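Local coordinates for protein ComZ (PDB 6QVI) that probably acts as a DNA receptor at the tip of a pilus during natural transformation, as a competence-associated pilin carrying a beta-solenoid domain, at residues A[23-28]-A[521-526]; A[196-201]-A[447-452]; A[160-165]-A[171-176]; A[284-289]-A[510-515]; A[313-318]-A[326-331]. All coordinates share one frame; numbering follows the deposited sequence.

In the fold
The chain begins in the pseudopilin-like domain, where helix 12-40 supplies the first half of contact 1. It then enters the beta-solenoid domain and closes the short loop of contact 3, which joins two faces of one part of the solenoid. Contact 2 opens next at 196-201 and contact 4 at 284-289. Before either is completed, contact 5 closes locally between a hairpin strand and a short helix. Contact 2 is completed at 447-452 and contact 4 at 510-515, so these two cross, and contact 5 lies within both. Contact 4 brings a solenoid loop to the returning linker. Strand 517-529 finally closes contact 1, which spans all the others.

Contact 1: A[23-28]-A[521-526]; sequences AGLQKY and LSYERR
Leu25 and Tyr523 meet where the N-terminal helix of the pseudopilin-like domain lies over its antiparallel sheet, the packing of helix on sheet seen in pilins. From the strand outward, Tyr523 points its CB at the helix, and CG stands anti to the backbone N (chi1 158°), which carries the ring across the gap between the two elements. CD1 and then CE1 come to the CD2 methyl of Leu25, with CE1 to CD2 at 3.9 Å. The methyl sits at the ring edge, near its plane, rather than over a face. Leucine suits the buried side of the helix because its other neighbours, Val123 and Leu110 of the sheet, are also apolar. Gln26 brings its amide NE2 obliquely to CE1 of Tyr523, at 4.4 Å, a looser approach at the margin. The phenol end turns polar where the burial is incomplete: Tyr523 OH hydrogen-bonds Glu22 OE1, one helical turn before Gln26, so one side chain gives the helix an apolar contact and a hydrogen bond. Along the strand, Arg525 NH1 reaches Tyr523 OH at 2.8 Å, a weak bond with an N-H...O angle of 121°, the nitrogen lying in the plane of the ring.

Contact 2: A[196-201]-A[447-452]; sequences NRVEPS and HVMAPV
On one flank of the beta-solenoid domain, Met449 of strand 447-449 reaches out to Arg197 and Val198, which belong to the long loop between strands 180-187 and 204-205. Both contacts across the gap are made by the methionine. Its chain leaves the strand extended, CG anti to the backbone N (chi1 160°), and bends only at the last torsion (chi3 -65°), which swings the methyl round toward the valine. The sulfur, SD, lies 4.0 Å from Arg197 CB, with Arg197 O only slightly farther off. The terminal CE touches Val198 CG1 at 3.5 Å, the two side chains crossing at about a right angle. A long, flexible and apolar residue suits this place, because the two backbones stay well apart: the nearest CA atoms, those of Arg197 and Met449, are separated by 8.8 Å. Leu420, Pro421 and Phe428 add further apolar surface round the methionine.

Arg197 divides its labour. Its CB joins the apolar patch, while bends at chi2 and chi3 lead the guanidinium away to a salt bridge with Asp388, and NE donates to Pro421 O. Backbone bonds of Arg197 and Glu199 to Phe428 hold the loop in place. Met449 pairs through its backbone with Leu419, and its O takes a hydrogen bond from Tyr389 OH. Just beyond, the chain turns a corner at Ala450 and passes to another face. A strand side chain covered by a loop beside such a corner is in keeping with a beta-solenoid, whose strands stack in parallel between turns.

Contact 3: A[160-165]-A[171-176]; sequences VYVVGN and QYVIEA
Ile174 pushes its CD1 methyl into the shallow hollow between Val160 and Val162, two residues that project from the same side of strand 160-162. The methyl lies 4.2 Å from Val162 CG2 and 4.4 Å from Val160 CG2. It can get there because CG1 of the isoleucine is anti to its carbonyl carbon (chi1 -65°) and the chain then runs out straight through chi2. A branched but elongated side chain thus serves as the bump, and beta-branched valines, at home in a strand, make the walls.

Val173, one residue earlier, lies beside Val162, although the modelled closeness of these two is doubtful. Its CG2 faces Gly164 CA at 4.4 Å, where the bare backbone leaves a flat place to rest on. Glycine readily adopts the positive phi found there (91°). Trp149 lies against both Val162 and Val173, and Leu212 against Val160 and Ile174, so these buried methyls have further apolar cover. On the reverse side of the strand Tyr161 stacks with Phe140. Strand 160-162 pairs in parallel with 139-141 and 212-214, whereas 172-176 pairs with 218-221. Aliphatic side chains meeting between two faces across a corner are typical of the interior of a beta-solenoid.

Contact 4: A[284-289]-A[510-515]; sequences DSDACS and SLRGGK
The two backbones come closest at Ser285 and Ser510, and the first of these serines organises its own loop through an ST motif. Ser285 OG accepts a hydrogen bond from Cys288 N at 2.9 Å (N-H...O angle 143°) and a weak one from Ala287 N. These bonds, with weak ones to Ser285 O from Cys288 N and Ser289 N, accompany a tight turn, which the disulfide between Cys288 and Cys297 ties to helix 294-301. Serine suits the position: it is small enough to be buried, and its hydroxyl lies within reach of the backbone N-H groups that follow. Across the gap, its CB lies 4.4 Å from Ser510 OG, and the CA atoms of Ser285 and Ser510 are 6.0 Å apart.

The side toward solvent is looser. Arg512, CG anti to its carbonyl carbon and the chain kinked at chi3, extends its guanidinium toward two acids without forming a salt bridge with either. Their attraction is probably weak, as the acids are exposed; Asp286 OD2 also has a long, weak ion pair with Lys501. The arginine's linker is held by backbone bonds, Leu511 to Leu135 and Gly513 to Asp133, where the two connecting stretches of the chain run together. Asp284 OD2 stands well out of the guanidinium plane, 4.2 Å from Arg512 NH2. Asp286 OD1 is also 4.2 Å from Arg512 NH2, its carboxylate turned 70° from the guanidinium.

Contact 5: A[313-318]-A[326-331]; sequences LSVASP and SCLQAM
Leu313, Val315 and Leu328 form the heart of a small strand-on-helix packing: strand 312-317, half of a beta hairpin with 304-309, is met by the short helix 325-329. Leu313 and Leu328 lie alongside each other, pointing opposite ways, which brings CD1 of Leu313 to 3.8 Å from CD2 of Leu328. The same CD1 methyl touches the backbone at Leu328 O and lies 4.1 Å from Met331 CB, so it reaches both residues, Leu328 and Met331. Val315, two residues along and on the same side of the strand, puts CG2 against the fork of Leu328, 3.9 Å from CD1. With CG1 anti to the backbone N (chi1 -177°), the valine turns CG2 to both methyls of the leucine. Alternation along the strand explains the pattern, since Ser314, the polar residue between them, points away. Leucine and valine suit the inward positions because the side chains they meet across the gap are apolar.

In the next shell, Met331 sends its extended chain away from the strand, onto Ile306, Ile379 and Cys345. The disulfide between Cys327 and Cys345 fastens the helix to strand 343-348, and Leu323 of the connecting loop also touches Val315. Farther along, the strand is distorted by a classic beta bulge, in which Ala316 and Ser317 both face Arg305. A cis peptide then leads into Pro318, which packs on Leu304 and Phe347. At the bulge Ser317 OG donates to Ala316 O at 2.8 Å, from above the carbonyl plane, with a C=O...O angle of 98°.

Contact 1: A[23-28]-A[521-526]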
# COMPACT_ATOMS: atom_id res chain seq x y z
N ALA A 23 16.25 -23.20 -26.33
CA ALA A 23 15.73 -21.96 -26.86
C ALA A 23 14.38 -21.63 -26.25
O ALA A 23 14.10 -20.47 -25.92
CB ALA A 23 15.62 -22.03 -28.39
N GLY A 24 13.53 -22.64 -26.10
CA GLY A 24 12.21 -22.38 -25.56
C GLY A 24 12.25 -22.05 -24.08
O GLY A 24 11.62 -21.09 -23.63
N LEU A 25 13.00 -22.83 -23.31
CA LEU A 25 13.06 -22.63 -21.88
C LEU A 25 13.57 -21.25 -21.52
O LEU A 25 13.00 -20.59 -20.66
CB LEU A 25 13.95 -23.66 -21.22
CG LEU A 25 13.80 -23.55 -19.71
CD1 LEU A 25 12.56 -24.29 -19.26
CD2 LEU A 25 15.01 -24.09 -19.01
N GLN A 26 14.62 -20.78 -22.20
CA GLN A 26 15.19 -19.53 -21.75
C GLN A 26 14.41 -18.34 -22.25
O GLN A 26 14.39 -17.30 -21.58
CB GLN A 26 16.68 -19.44 -22.13
CG GLN A 26 17.48 -20.69 -21.67
CD GLN A 26 18.08 -20.58 -20.25
OE1 GLN A 26 18.46 -19.49 -19.81
NE2 GLN A 26 18.14 -21.71 -19.54
N LYS A 27 13.67 -18.51 -23.34
CA LYS A 27 12.79 -17.43 -23.77
C LYS A 27 11.69 -17.20 -22.76
O LYS A 27 11.46 -16.07 -22.30
CB LYS A 27 12.17 -17.78 -25.12
CG LYS A 27 11.57 -16.62 -25.87
CD LYS A 27 10.31 -17.09 -26.57
CE LYS A 27 9.67 -15.98 -27.36
NZ LYS A 27 8.41 -16.50 -27.98
N TYR A 28 11.00 -18.28 -22.37
CA TYR A 28 9.86 -18.12 -21.49
C TYR A 28 10.24 -18.10 -20.01
O TYR A 28 9.41 -17.70 -19.20
CB TYR A 28 8.85 -19.22 -21.77
CG TYR A 28 8.15 -18.95 -23.07
CD1 TYR A 28 8.59 -19.51 -24.28
CD2 TYR A 28 7.07 -18.08 -23.10
CE1 TYR A 28 7.93 -19.24 -25.50
CE2 TYR A 28 6.40 -17.81 -24.30
CZ TYR A 28 6.84 -18.38 -25.49
OH TYR A 28 6.17 -18.08 -26.66
N LEU A 521 14.56 -23.63 -8.35
CA LEU A 521 14.72 -24.76 -7.43
C LEU A 521 15.37 -25.95 -8.09
O LEU A 521 16.00 -26.76 -7.41
CB LEU A 521 13.37 -25.20 -6.85
CG LEU A 521 12.55 -24.22 -5.99
CD1 LEU A 521 11.36 -24.92 -5.39
CD2 LEU A 521 13.38 -23.54 -4.92
N SER A 522 15.26 -26.07 -9.41
CA SER A 522 15.84 -27.19 -10.11
C SER A 522 15.89 -26.91 -11.60
O SER A 522 15.09 -26.15 -12.14
CB SER A 522 15.07 -28.47 -9.84
OG SER A 522 13.84 -28.42 -10.51
N TYR A 523 16.81 -27.60 -12.27
CA TYR A 523 16.86 -27.48 -13.71
C TYR A 523 17.29 -28.81 -14.31
O TYR A 523 18.18 -29.48 -13.77
CB TYR A 523 17.79 -26.36 -14.08
CG TYR A 523 18.34 -26.43 -15.45
CD1 TYR A 523 17.76 -25.70 -16.49
CD2 TYR A 523 19.47 -27.17 -15.72
CE1 TYR A 523 18.31 -25.73 -17.75
CE2 TYR A 523 20.01 -27.21 -16.97
CZ TYR A 523 19.44 -26.51 -17.98
OH TYR A 523 20.02 -26.61 -19.22
N GLU A 524 16.65 -29.18 -15.41
CA GLU A 524 16.87 -30.51 -15.96
C GLU A 524 16.74 -30.52 -17.49
O GLU A 524 15.88 -29.85 -18.06
CB GLU A 524 15.87 -31.44 -15.29
CG GLU A 524 15.43 -32.65 -16.06
CD GLU A 524 14.45 -33.50 -15.25
OE1 GLU A 524 13.78 -32.97 -14.33
OE2 GLU A 524 14.37 -34.72 -15.55
N ARG A 525 17.61 -31.29 -18.15
CA ARG A 525 17.47 -31.52 -19.58
C ARG A 525 17.65 -33.01 -19.86
O ARG A 525 18.65 -33.60 -19.43
CB ARG A 525 18.46 -30.70 -20.40
CG ARG A 525 19.83 -30.73 -19.91
CD ARG A 525 20.78 -30.40 -21.01
NE ARG A 525 22.16 -30.46 -20.54
CZ ARG A 525 22.78 -29.48 -19.88
NH1 ARG A 525 22.15 -28.35 -19.62
NH2 ARG A 525 24.05 -29.64 -19.52
N ARG A 526 16.72 -33.61 -20.61
CA ARG A 526 16.81 -35.03 -20.94
C ARG A 526 16.66 -35.19 -22.44
O ARG A 526 15.75 -34.61 -23.04
CB ARG A 526 15.71 -35.87 -20.25
CG ARG A 526 15.71 -35.80 -18.72
CD ARG A 526 14.85 -36.90 -18.07
NE ARG A 526 15.44 -38.23 -18.25
CZ ARG A 526 14.97 -39.18 -19.06
NH1 ARG A 526 13.93 -38.92 -19.87
NH2 ARG A 526 15.57 -40.36 -19.14

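Contact 2: A[196-201]-A[447-452]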
# COMPACT_ATOMS: atom_id res chain seq x y z
N ASN A 196 -12.43 18.36 -8.20
CA ASN A 196 -11.45 19.02 -9.04
C ASN A 196 -10.07 18.97 -8.39
O ASN A 196 -9.17 19.66 -8.85
CB ASN A 196 -11.85 20.45 -9.35
CG ASN A 196 -12.48 20.56 -10.76
OD1 ASN A 196 -11.95 20.10 -11.79
ND2 ASN A 196 -13.60 21.29 -10.80
N ARG A 197 -9.95 18.28 -7.24
CA ARG A 197 -8.67 17.96 -6.59
C ARG A 197 -8.04 16.64 -7.07
O ARG A 197 -6.90 16.34 -6.70
CB ARG A 197 -8.86 17.91 -5.08
CG ARG A 197 -9.70 19.06 -4.53
CD ARG A 197 -9.23 20.38 -5.10
NE ARG A 197 -8.43 21.18 -4.20
CZ ARG A 197 -8.94 22.15 -3.45
NH1 ARG A 197 -10.24 22.42 -3.47
NH2 ARG A 197 -8.16 22.83 -2.65
N VAL A 198 -8.78 15.79 -7.80
CA VAL A 198 -8.32 14.46 -8.20
C VAL A 198 -8.20 14.35 -9.72
O VAL A 198 -8.95 14.99 -10.47
CB VAL A 198 -9.24 13.36 -7.62
CG1 VAL A 198 -9.51 13.62 -6.17
CG2 VAL A 198 -10.55 13.28 -8.37
N GLU A 199 -7.23 13.55 -10.15
CA GLU A 199 -7.00 13.23 -11.55
C GLU A 199 -8.21 12.55 -12.19
O GLU A 199 -8.88 11.74 -11.53
CB GLU A 199 -5.77 12.32 -11.69
CG GLU A 199 -4.45 12.96 -11.33
CD GLU A 199 -3.83 13.67 -12.52
OE1 GLU A 199 -3.59 14.89 -12.41
OE2 GLU A 199 -3.57 13.00 -13.55
N PRO A 200 -8.53 12.86 -13.47
CA PRO A 200 -9.65 12.20 -14.17
C PRO A 200 -9.73 10.69 -14.01
O PRO A 200 -10.77 10.14 -13.63
CB PRO A 200 -9.42 12.58 -15.63
CG PRO A 200 -8.70 13.89 -15.57
CD PRO A 200 -7.89 13.91 -14.30
N SER A 201 -8.64 9.98 -14.33
CA SER A 201 -8.64 8.52 -14.24
C SER A 201 -8.90 8.02 -12.83
O SER A 201 -9.09 6.81 -12.64
CB SER A 201 -7.30 7.96 -14.72
OG SER A 201 -7.06 6.68 -14.16
N HIS A 447 -13.11 17.57 4.84
CA HIS A 447 -12.45 16.85 3.76
C HIS A 447 -10.95 17.06 3.90
O HIS A 447 -10.48 18.20 3.86
CB HIS A 447 -12.97 17.34 2.40
CG HIS A 447 -14.46 17.18 2.23
ND1 HIS A 447 -15.19 16.24 2.93
CD2 HIS A 447 -15.35 17.86 1.47
CE1 HIS A 447 -16.46 16.33 2.60
NE2 HIS A 447 -16.59 17.30 1.71
N VAL A 448 -10.20 15.98 4.11
CA VAL A 448 -8.75 16.05 4.03
C VAL A 448 -8.28 14.92 3.13
O VAL A 448 -8.80 13.80 3.17
CB VAL A 448 -8.11 16.01 5.42
CG1 VAL A 448 -8.71 14.94 6.21
CG2 VAL A 448 -6.62 15.77 5.33
N MET A 449 -7.31 15.22 2.28
CA MET A 449 -6.89 14.32 1.23
C MET A 449 -5.40 14.11 1.43
O MET A 449 -4.58 14.95 1.03
CB MET A 449 -7.28 14.89 -0.13
CG MET A 449 -6.55 14.35 -1.33
SD MET A 449 -7.31 15.02 -2.84
CE MET A 449 -8.94 14.31 -2.80
N ALA A 450 -5.07 13.04 2.12
CA ALA A 450 -3.69 12.76 2.47
C ALA A 450 -3.55 11.33 2.96
O ALA A 450 -4.47 10.82 3.60
CB ALA A 450 -3.25 13.74 3.57
N PRO A 451 -2.44 10.65 2.69
CA PRO A 451 -2.19 9.38 3.38
C PRO A 451 -1.68 9.73 4.77
O PRO A 451 -0.90 10.67 4.94
CB PRO A 451 -1.11 8.71 2.54
CG PRO A 451 -0.35 9.84 1.98
CD PRO A 451 -1.35 10.99 1.76
N VAL A 452 -2.21 9.04 5.77
CA VAL A 452 -2.01 9.39 7.16
C VAL A 452 -1.53 8.18 7.97
O VAL A 452 -2.09 7.09 7.87
CB VAL A 452 -3.34 9.94 7.70
CG1 VAL A 452 -3.46 9.73 9.19
CG2 VAL A 452 -3.50 11.42 7.27

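Contact 3: A[160-165]-A[171-176]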
# COMPACT_ATOMS: atom_id res chain seq x y z
N VAL A 160 -9.78 -3.16 4.67
CA VAL A 160 -9.45 -2.91 6.04
C VAL A 160 -8.66 -4.10 6.52
O VAL A 160 -9.13 -5.19 6.50
CB VAL A 160 -10.63 -2.61 6.99
CG1 VAL A 160 -11.90 -2.28 6.28
CG2 VAL A 160 -10.84 -3.70 7.98
N TYR A 161 -7.42 -3.88 6.93
CA TYR A 161 -6.54 -4.92 7.42
C TYR A 161 -6.37 -4.69 8.88
O TYR A 161 -6.16 -3.60 9.30
CB TYR A 161 -5.19 -4.76 6.72
CG TYR A 161 -4.12 -5.79 7.01
CD1 TYR A 161 -3.60 -5.96 8.26
CD2 TYR A 161 -3.57 -6.55 6.01
CE1 TYR A 161 -2.62 -6.87 8.51
CE2 TYR A 161 -2.59 -7.46 6.25
CZ TYR A 161 -2.12 -7.61 7.51
OH TYR A 161 -1.15 -8.50 7.77
N VAL A 162 -6.50 -5.72 9.69
CA VAL A 162 -6.33 -5.56 11.09
C VAL A 162 -5.33 -6.59 11.52
O VAL A 162 -5.42 -7.70 11.08
CB VAL A 162 -7.63 -5.84 11.81
CG1 VAL A 162 -7.44 -5.75 13.29
CG2 VAL A 162 -8.67 -4.86 11.38
N VAL A 163 -4.37 -6.26 12.35
CA VAL A 163 -3.43 -7.28 12.75
C VAL A 163 -3.89 -8.10 13.94
O VAL A 163 -3.80 -9.29 13.91
CB VAL A 163 -1.95 -6.83 12.79
CG1 VAL A 163 -1.76 -5.48 12.20
CG2 VAL A 163 -1.33 -6.94 14.15
N GLY A 164 -4.41 -7.48 14.98
CA GLY A 164 -4.87 -8.24 16.12
C GLY A 164 -3.85 -8.45 17.19
O GLY A 164 -2.78 -7.91 17.12
N ASN A 165 -4.18 -9.25 18.19
CA ASN A 165 -3.27 -9.52 19.28
C ASN A 165 -2.85 -10.96 19.24
O ASN A 165 -3.57 -11.83 19.66
CB ASN A 165 -3.96 -9.22 20.60
CG ASN A 165 -3.15 -9.65 21.80
OD1 ASN A 165 -2.05 -10.16 21.68
ND2 ASN A 165 -3.71 -9.44 22.96
N GLN A 171 -10.07 -13.39 19.95
CA GLN A 171 -10.79 -12.18 20.28
C GLN A 171 -11.45 -11.58 19.05
O GLN A 171 -10.76 -11.19 18.11
CB GLN A 171 -9.93 -11.11 20.94
CG GLN A 171 -9.46 -11.41 22.35
CD GLN A 171 -10.60 -11.69 23.33
OE1 GLN A 171 -11.44 -12.52 23.02
NE2 GLN A 171 -10.75 -10.85 24.41
N TYR A 172 -12.78 -11.50 19.09
CA TYR A 172 -13.50 -10.70 18.11
C TYR A 172 -12.84 -9.34 18.02
O TYR A 172 -12.82 -8.55 18.97
CB TYR A 172 -14.98 -10.62 18.48
CG TYR A 172 -15.61 -11.99 18.44
CD1 TYR A 172 -15.65 -12.79 19.58
CD2 TYR A 172 -16.10 -12.52 17.24
CE1 TYR A 172 -16.21 -14.07 19.53
CE2 TYR A 172 -16.64 -13.81 17.19
CZ TYR A 172 -16.70 -14.57 18.34
OH TYR A 172 -17.25 -15.83 18.28
N VAL A 173 -12.22 -9.10 16.88
CA VAL A 173 -11.48 -7.86 16.65
C VAL A 173 -12.33 -6.88 15.87
O VAL A 173 -11.94 -5.72 15.70
CB VAL A 173 -10.18 -8.32 15.94
CG1 VAL A 173 -9.61 -7.25 15.08
CG2 VAL A 173 -9.15 -8.84 16.96
N ILE A 174 -13.49 -7.32 15.38
CA ILE A 174 -14.49 -6.53 14.70
C ILE A 174 -15.82 -7.15 15.07
O ILE A 174 -16.09 -8.28 14.67
CB ILE A 174 -14.30 -6.54 13.17
CG1 ILE A 174 -12.99 -5.86 12.78
CG2 ILE A 174 -15.49 -5.91 12.48
CD1 ILE A 174 -12.70 -5.93 11.29
N GLU A 175 -16.59 -6.51 15.94
CA GLU A 175 -17.93 -6.96 16.31
C GLU A 175 -18.94 -6.00 15.69
O GLU A 175 -19.56 -5.19 16.37
CB GLU A 175 -18.13 -7.06 17.84
CG GLU A 175 -17.17 -7.99 18.57
CD GLU A 175 -17.82 -8.72 19.77
OE1 GLU A 175 -19.01 -9.09 19.68
OE2 GLU A 175 -17.13 -8.91 20.79
N ALA A 176 -19.05 -6.04 14.37
CA ALA A 176 -19.91 -5.12 13.64
C ALA A 176 -21.29 -5.75 13.52
O ALA A 176 -21.42 -6.87 13.03
CB ALA A 176 -19.34 -4.79 12.26

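Contact 4: A[284-289]-A[510-515]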
# COMPACT_ATOMS: atom_id res chain seq x y z
N ASP A 284 11.18 -1.61 6.46
CA ASP A 284 11.97 -1.93 5.30
C ASP A 284 11.16 -1.33 4.15
O ASP A 284 10.08 -1.83 3.80
CB ASP A 284 12.21 -3.42 5.14
CG ASP A 284 13.04 -3.74 3.92
OD1 ASP A 284 14.24 -3.39 3.99
OD2 ASP A 284 12.51 -4.21 2.88
N SER A 285 11.68 -0.26 3.58
CA SER A 285 11.03 0.50 2.53
C SER A 285 12.16 1.07 1.69
O SER A 285 13.31 1.16 2.15
CB SER A 285 10.23 1.64 3.10
OG SER A 285 11.10 2.71 3.44
N ASP A 286 11.82 1.55 0.50
CA ASP A 286 12.89 1.99 -0.40
C ASP A 286 13.69 3.12 0.21
O ASP A 286 14.89 3.21 -0.03
CB ASP A 286 12.34 2.40 -1.77
CG ASP A 286 11.85 1.21 -2.60
OD1 ASP A 286 12.40 0.09 -2.44
OD2 ASP A 286 10.91 1.38 -3.40
N ALA A 287 13.06 3.93 1.07
CA ALA A 287 13.79 5.05 1.65
C ALA A 287 14.36 4.74 3.01
O ALA A 287 15.38 5.32 3.38
CB ALA A 287 12.89 6.29 1.76
N CYS A 288 13.79 3.79 3.75
CA CYS A 288 14.18 3.63 5.14
C CYS A 288 14.82 2.29 5.50
O CYS A 288 15.17 2.10 6.67
CB CYS A 288 12.95 3.85 6.03
SG CYS A 288 12.40 5.58 6.06
N SER A 289 15.16 1.45 4.52
CA SER A 289 15.59 0.10 4.87
C SER A 289 17.01 0.06 5.44
O SER A 289 17.30 -0.80 6.27
CB SER A 289 15.51 -0.82 3.64
OG SER A 289 16.25 -0.34 2.54
N SER A 510 5.55 1.46 3.29
CA SER A 510 5.01 0.75 2.12
C SER A 510 4.85 -0.73 2.50
O SER A 510 5.76 -1.54 2.29
CB SER A 510 5.88 0.97 0.85
OG SER A 510 6.90 -0.02 0.73
N LEU A 511 3.68 -1.07 3.02
CA LEU A 511 3.39 -2.38 3.59
C LEU A 511 3.21 -3.43 2.49
O LEU A 511 2.37 -3.26 1.60
CB LEU A 511 2.13 -2.30 4.43
CG LEU A 511 2.10 -1.18 5.49
CD1 LEU A 511 0.79 -1.09 6.29
CD2 LEU A 511 3.27 -1.44 6.46
N ARG A 512 3.91 -4.56 2.64
CA ARG A 512 3.93 -5.64 1.64
C ARG A 512 3.26 -6.88 2.21
O ARG A 512 3.48 -7.25 3.37
CB ARG A 512 5.36 -6.01 1.23
CG ARG A 512 6.10 -4.99 0.38
CD ARG A 512 7.58 -5.39 0.13
NE ARG A 512 8.46 -4.21 0.08
CZ ARG A 512 9.62 -4.13 -0.57
NH1 ARG A 512 10.09 -5.18 -1.25
NH2 ARG A 512 10.32 -2.99 -0.53
N GLY A 513 2.48 -7.55 1.35
CA GLY A 513 1.84 -8.81 1.74
C GLY A 513 2.82 -9.95 1.97
O GLY A 513 2.70 -10.70 2.93
N GLY A 514 3.84 -10.06 1.10
CA GLY A 514 4.84 -11.09 1.28
C GLY A 514 6.15 -10.62 0.69
O GLY A 514 6.23 -9.53 0.11
N LYS A 515 7.19 -11.46 0.84
CA LYS A 515 8.54 -11.16 0.35
C LYS A 515 8.67 -11.47 -1.14
O LYS A 515 8.07 -12.43 -1.63
CB LYS A 515 9.58 -11.94 1.15
CG LYS A 515 10.40 -11.03 2.09
CD LYS A 515 11.30 -11.80 3.04
CE LYS A 515 12.52 -10.94 3.42
NZ LYS A 515 13.65 -11.75 3.96

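Contact 5: A[313-318]-A[326-331]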
# COMPACT_ATOMS: atom_id res chain seq x y z
N LEU A 313 14.42 24.40 22.11
CA LEU A 313 14.10 24.05 20.78
C LEU A 313 15.41 23.92 20.07
O LEU A 313 15.99 24.92 19.76
CB LEU A 313 13.39 25.19 20.12
CG LEU A 313 11.90 25.21 20.26
CD1 LEU A 313 11.34 25.79 19.00
CD2 LEU A 313 11.39 23.82 20.47
N SER A 314 15.87 22.71 19.80
CA SER A 314 17.13 22.52 19.12
C SER A 314 16.99 22.21 17.66
O SER A 314 16.38 21.25 17.31
CB SER A 314 17.87 21.37 19.76
OG SER A 314 18.90 20.92 18.93
N VAL A 315 17.58 23.00 16.80
CA VAL A 315 17.50 22.69 15.39
C VAL A 315 18.55 21.70 14.98
O VAL A 315 19.69 21.86 15.27
CB VAL A 315 17.72 23.92 14.55
CG1 VAL A 315 17.55 23.60 13.10
CG2 VAL A 315 16.74 24.98 14.96
N ALA A 316 18.15 20.64 14.30
CA ALA A 316 19.10 19.64 13.90
C ALA A 316 19.29 19.60 12.42
O ALA A 316 20.21 19.00 11.95
CB ALA A 316 18.67 18.30 14.41
N SER A 317 18.42 20.23 11.68
CA SER A 317 18.53 20.26 10.26
C SER A 317 17.67 21.37 9.83
O SER A 317 16.56 21.47 10.28
CB SER A 317 17.97 19.01 9.64
OG SER A 317 18.90 17.97 9.68
N PRO A 318 18.15 22.22 8.93
CA PRO A 318 19.34 22.15 8.07
C PRO A 318 20.56 22.57 8.82
O PRO A 318 20.61 23.64 9.35
CB PRO A 318 19.02 23.14 6.97
CG PRO A 318 18.05 24.06 7.55
CD PRO A 318 17.28 23.34 8.58
N SER A 326 11.03 33.91 12.96
CA SER A 326 9.59 33.67 12.85
C SER A 326 9.28 32.18 12.96
O SER A 326 8.32 31.78 13.64
CB SER A 326 9.03 34.21 11.53
OG SER A 326 9.70 33.65 10.42
N CYS A 327 10.05 31.35 12.23
CA CYS A 327 9.80 29.92 12.22
C CYS A 327 9.88 29.35 13.63
O CYS A 327 8.96 28.67 14.10
CB CYS A 327 10.78 29.23 11.27
SG CYS A 327 10.76 27.40 11.33
N LEU A 328 11.00 29.60 14.32
CA LEU A 328 11.18 29.04 15.67
C LEU A 328 10.25 29.67 16.70
O LEU A 328 9.89 29.00 17.68
CB LEU A 328 12.65 29.15 16.10
CG LEU A 328 13.56 28.13 15.38
CD1 LEU A 328 15.04 28.49 15.41
CD2 LEU A 328 13.34 26.73 15.92
N GLN A 329 9.85 30.95 16.52
CA GLN A 329 8.87 31.55 17.42
C GLN A 329 7.58 30.73 17.44
O GLN A 329 6.97 30.53 18.50
CB GLN A 329 8.59 33.00 17.01
CG GLN A 329 9.63 34.10 17.40
CD GLN A 329 9.32 34.83 18.74
OE1 GLN A 329 8.28 34.57 19.37
NE2 GLN A 329 10.21 35.74 19.16
N ALA A 330 7.15 30.21 16.29
CA ALA A 330 5.85 29.56 16.21
C ALA A 330 5.75 28.30 17.08
O ALA A 330 4.63 27.87 17.40
CB ALA A 330 5.53 29.23 14.75
N MET A 331 6.86 27.68 17.41
CA MET A 331 6.77 26.44 18.14
C MET A 331 7.26 26.54 19.51
O MET A 331 7.47 25.54 20.15
CB MET A 331 7.60 25.41 17.44
CG MET A 331 7.54 25.59 15.96
SD MET A 331 8.52 24.36 15.18
CE MET A 331 8.53 25.07 13.56